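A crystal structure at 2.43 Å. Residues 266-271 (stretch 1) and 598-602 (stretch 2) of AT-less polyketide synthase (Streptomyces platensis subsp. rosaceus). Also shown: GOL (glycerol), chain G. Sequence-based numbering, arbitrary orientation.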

ATOM      1  N   ALA A 266      -7.104 -16.381 -14.801  1.00 54.62           N
ATOM      2  CA  ALA A 266      -8.369 -16.760 -15.429  1.00 42.53           C
ATOM      3  C   ALA A 266      -9.351 -15.593 -15.514  1.00 45.59           C
ATOM      4  O   ALA A 266     -10.220 -15.567 -16.387  1.00 52.78           O
ATOM      5  CB  ALA A 266      -9.003 -17.918 -14.675  1.00 42.50           C
ATOM      6  N   ASP A 267      -9.209 -14.632 -14.606  1.00 45.43           N
ATOM      7  CA  ASP A 267     -10.134 -13.506 -14.526  1.00 47.26           C
ATOM      8  C   ASP A 267      -9.590 -12.262 -15.217  1.00 46.19           C
ATOM      9  O   ASP A 267     -10.210 -11.201 -15.180  1.00 56.00           O
ATOM     10  CB  ASP A 267     -10.458 -13.190 -13.063  1.00 43.80           C
ATOM     11  CG  ASP A 267     -11.406 -14.200 -12.449  1.00 53.10           C
ATOM     12  OD1 ASP A 267     -11.521 -15.313 -13.005  1.00 53.70           O
ATOM     13  OD2 ASP A 267     -12.035 -13.885 -11.416  1.00 42.19           O
ATOM     14  N   GLY A 268      -8.427 -12.399 -15.846  1.00 46.85           N
ATOM     15  CA  GLY A 268      -7.817 -11.301 -16.571  1.00 47.76           C
ATOM     16  C   GLY A 268      -7.412 -10.138 -15.684  1.00 46.82           C
ATOM     17  O   GLY A 268      -7.418  -8.987 -16.121  1.00 47.52           O
ATOM     18  N   ASP A 269      -7.059 -10.440 -14.438  1.00 45.33           N
ATOM     19  CA  ASP A 269      -6.633  -9.411 -13.494  1.00 44.37           C
ATOM     20  C   ASP A 269      -5.256  -8.867 -13.840  1.00 44.85           C
ATOM     21  O   ASP A 269      -4.472  -9.525 -14.521  1.00 51.49           O
ATOM     22  CB  ASP A 269      -6.605  -9.955 -12.062  1.00 42.71           C
ATOM     23  CG  ASP A 269      -7.973 -10.351 -11.555  1.00 57.69           C
ATOM     24  OD1 ASP A 269      -8.980  -9.865 -12.111  1.00 61.77           O
ATOM     25  OD2 ASP A 269      -8.040 -11.141 -10.591  1.00 53.02           O
ATOM     26  N   ARG A 270      -4.972  -7.658 -13.370  1.00 44.52           N
ATOM     27  CA  ARG A 270      -3.611  -7.150 -13.380  1.00 44.68           C
ATOM     28  C   ARG A 270      -2.803  -7.977 -12.396  1.00 47.99           C
ATOM     29  O   ARG A 270      -3.331  -8.426 -11.382  1.00 50.77           O
ATOM     30  CB  ARG A 270      -3.563  -5.672 -12.995  1.00 44.57           C
ATOM     31  CG  ARG A 270      -4.397  -4.773 -13.873  1.00 51.84           C
ATOM     32  CD  ARG A 270      -4.378  -3.344 -13.362  1.00 55.84           C
ATOM     33  NE  ARG A 270      -3.024  -2.802 -13.294  1.00 56.42           N
ATOM     34  CZ  ARG A 270      -2.517  -2.196 -12.226  1.00 55.71           C
ATOM     35  NH1 ARG A 270      -3.251  -2.055 -11.133  1.00 52.32           N
ATOM     36  NH2 ARG A 270      -1.276  -1.729 -12.251  1.00 58.90           N
ATOM     37  N   ILE A 271      -1.530  -8.197 -12.692  1.00 43.91           N
ATOM     38  CA  ILE A 271      -0.681  -8.943 -11.777  1.00 42.94           C
ATOM     39  C   ILE A 271       0.616  -8.177 -11.546  1.00 45.39           C
ATOM     40  O   ILE A 271       1.502  -8.154 -12.399  1.00 47.93           O
ATOM     41  CB  ILE A 271      -0.392 -10.359 -12.305  1.00 45.01           C
ATOM     42  CG1 ILE A 271      -1.709 -11.115 -12.512  1.00 43.46           C
ATOM     43  CG2 ILE A 271       0.497 -11.115 -11.336  1.00 46.00           C
ATOM     44  CD1 ILE A 271      -1.553 -12.474 -13.147  1.00 52.65           C
ATOM     45  N   ARG A 598      -7.892  -5.354 -21.080  1.00 52.14           N
ATOM     46  CA  ARG A 598      -7.082  -5.396 -19.872  1.00 48.98           C
ATOM     47  C   ARG A 598      -7.550  -4.358 -18.862  1.00 46.91           C
ATOM     48  O   ARG A 598      -7.959  -3.260 -19.233  1.00 47.68           O
ATOM     49  CB  ARG A 598      -5.605  -5.157 -20.195  1.00 49.43           C
ATOM     50  CG  ARG A 598      -5.020  -6.060 -21.263  1.00 64.12           C
ATOM     51  CD  ARG A 598      -3.511  -5.868 -21.349  1.00 80.13           C
ATOM     52  NE  ARG A 598      -3.139  -4.457 -21.261  1.00 91.13           N
ATOM     53  CZ  ARG A 598      -1.889  -4.013 -21.182  1.00 97.89           C
ATOM     54  NH1 ARG A 598      -0.876  -4.870 -21.182  1.00 98.56           N
ATOM     55  NH2 ARG A 598      -1.650  -2.710 -21.102  1.00100.48           N
ATOM     56  N   LYS A 599      -7.495  -4.709 -17.584  1.00 48.25           N
ATOM     57  CA  LYS A 599      -7.660  -3.716 -16.538  1.00 44.97           C
ATOM     58  C   LYS A 599      -6.361  -2.927 -16.445  1.00 45.93           C
ATOM     59  O   LYS A 599      -5.280  -3.494 -16.585  1.00 45.30           O
ATOM     60  CB  LYS A 599      -8.009  -4.371 -15.204  1.00 41.23           C
ATOM     61  CG  LYS A 599      -9.381  -5.012 -15.183  1.00 41.44           C
ATOM     62  CD  LYS A 599      -9.531  -5.970 -14.018  1.00 41.26           C
ATOM     63  CE  LYS A 599     -10.908  -6.612 -14.018  1.00 51.58           C
ATOM     64  NZ  LYS A 599     -10.914  -7.923 -13.310  1.00 55.58           N
ATOM     65  N   VAL A 600      -6.461  -1.620 -16.242  1.00 40.61           N
ATOM     66  CA  VAL A 600      -5.267  -0.791 -16.156  1.00 40.42           C
ATOM     67  C   VAL A 600      -5.308   0.103 -14.929  1.00 38.99           C
ATOM     68  O   VAL A 600      -6.365   0.307 -14.331  1.00 40.06           O
ATOM     69  CB  VAL A 600      -5.087   0.085 -17.412  1.00 46.65           C
ATOM     70  CG1 VAL A 600      -4.758  -0.778 -18.622  1.00 42.60           C
ATOM     71  CG2 VAL A 600      -6.333   0.925 -17.661  1.00 40.36           C
ATOM     72  N   ALA A 601      -4.149   0.633 -14.558  1.00 47.34           N
ATOM     73  CA  ALA A 601      -4.047   1.511 -13.403  1.00 37.64           C
ATOM     74  C   ALA A 601      -4.539   2.911 -13.744  1.00 37.14           C
ATOM     75  O   ALA A 601      -3.952   3.603 -14.573  1.00 37.68           O
ATOM     76  CB  ALA A 601      -2.616   1.558 -12.896  1.00 37.79           C
ATOM     77  N   LEU A 602      -5.626   3.318 -13.100  1.00 40.54           N
ATOM     78  CA  LEU A 602      -6.187   4.648 -13.294  1.00 40.85           C
ATOM     79  C   LEU A 602      -6.285   5.356 -11.947  1.00 39.27           C
ATOM     80  O   LEU A 602      -6.299   4.700 -10.908  1.00 41.48           O
ATOM     81  CB  LEU A 602      -7.558   4.555 -13.965  1.00 38.94           C
ATOM     82  CG  LEU A 602      -7.543   3.998 -15.388  1.00 39.97           C
ATOM     83  CD1 LEU A 602      -8.952   3.763 -15.887  1.00 38.75           C
ATOM     84  CD2 LEU A 602      -6.802   4.943 -16.316  1.00 39.73           C
TER
HETATM   85  C1  GOL G4006      -1.394  -1.157 -15.644  1.00 61.00           C
HETATM   86  O1  GOL G4006      -1.262   0.192 -16.033  1.00 61.94           O
HETATM   87  C2  GOL G4006      -0.504  -2.031 -16.519  1.00 63.75           C
HETATM   88  O2  GOL G4006       0.445  -1.219 -17.170  1.00 72.85           O
HETATM   89  C3  GOL G4006       0.219  -3.054 -15.653  1.00 58.93           C
HETATM   90  O3  GOL G4006      -0.725  -3.925 -15.071  1.00 57.27           O

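The contact between residues 266-271 and 598-602, two segments far apart in the sequence of one chain, is anchored by a salt bridge: Lys599 NZ donates a hydrogen bond to Asp269 OD1 at 3.0 Å, so that charge attraction and hydrogen bonding act through the same pair of atoms. Lys599 reaches the carboxylate with an extended side chain. Its CA-to-CB bond points toward the other segment, chi1 is m, and chi2 to chi4 are all t, which carries the ammonium the full length of the side chain. Asp269 starts from the opposite disposition: its CA-to-CB bond points away, yet the m rotamer brings the carboxylate back within reach. Both carboxylate oxygens of Asp269 are also hydrogen-bonded elsewhere in the structure, and the residue is buried, as is Lys599. The ammonium also lies near the backbone of Asp267, with NZ 3.8 Å from Asp267 O, a distance that adds proximity but no hydrogen bond.

A glycerol, probably from the crystallisation liquor, touches both segments. Arg270 NE donates a hydrogen bond to GOL O3 at 3.1 Å, with an N-H...acceptor angle of 147°, and O3 accordingly sits at the edge of the guanidinium, near its plane. At the other end of the molecule, Ala601 N gives a weak hydrogen bond to GOL O1, straight at 170° but long at 3.3 Å. The glycerol thus links the two segments through one side-chain and one backbone donor.

Packing centres on Arg270 and Lys599, which bury the largest areas here. Arg270 CG lies 3.1 Å from Lys599 O, a close approach of a carbon to a carbonyl oxygen, and 3.9 Å from Lys599 CB, where the aliphatic parts of the two side chains meet. Farther along, Arg270 CD is 3.9 Å from Val600 CA, so the arginine runs past the backbone of Val600, whose own CA-to-CB bond points away. The Ala601 methyl covers one face of the guanidinium, with Ala601 CB 3.6 Å from Arg270 NH2; the methyl lies over the face, while NE bonds the glycerol at the edge and NH1 is hydrogen-bonded elsewhere in the structure.

Gly268 follows a helix and closes it in a Schellman motif, with a positive phi of 65° that by itself favours glycine. Its closest approach is loose: Gly268 O lies 4.2 Å from Lys599 CD. The touching parts, 267-270 and 599-601, run in similar directions, 22° apart end to end, and the two segments bury 267 Å² between them, both sides summed.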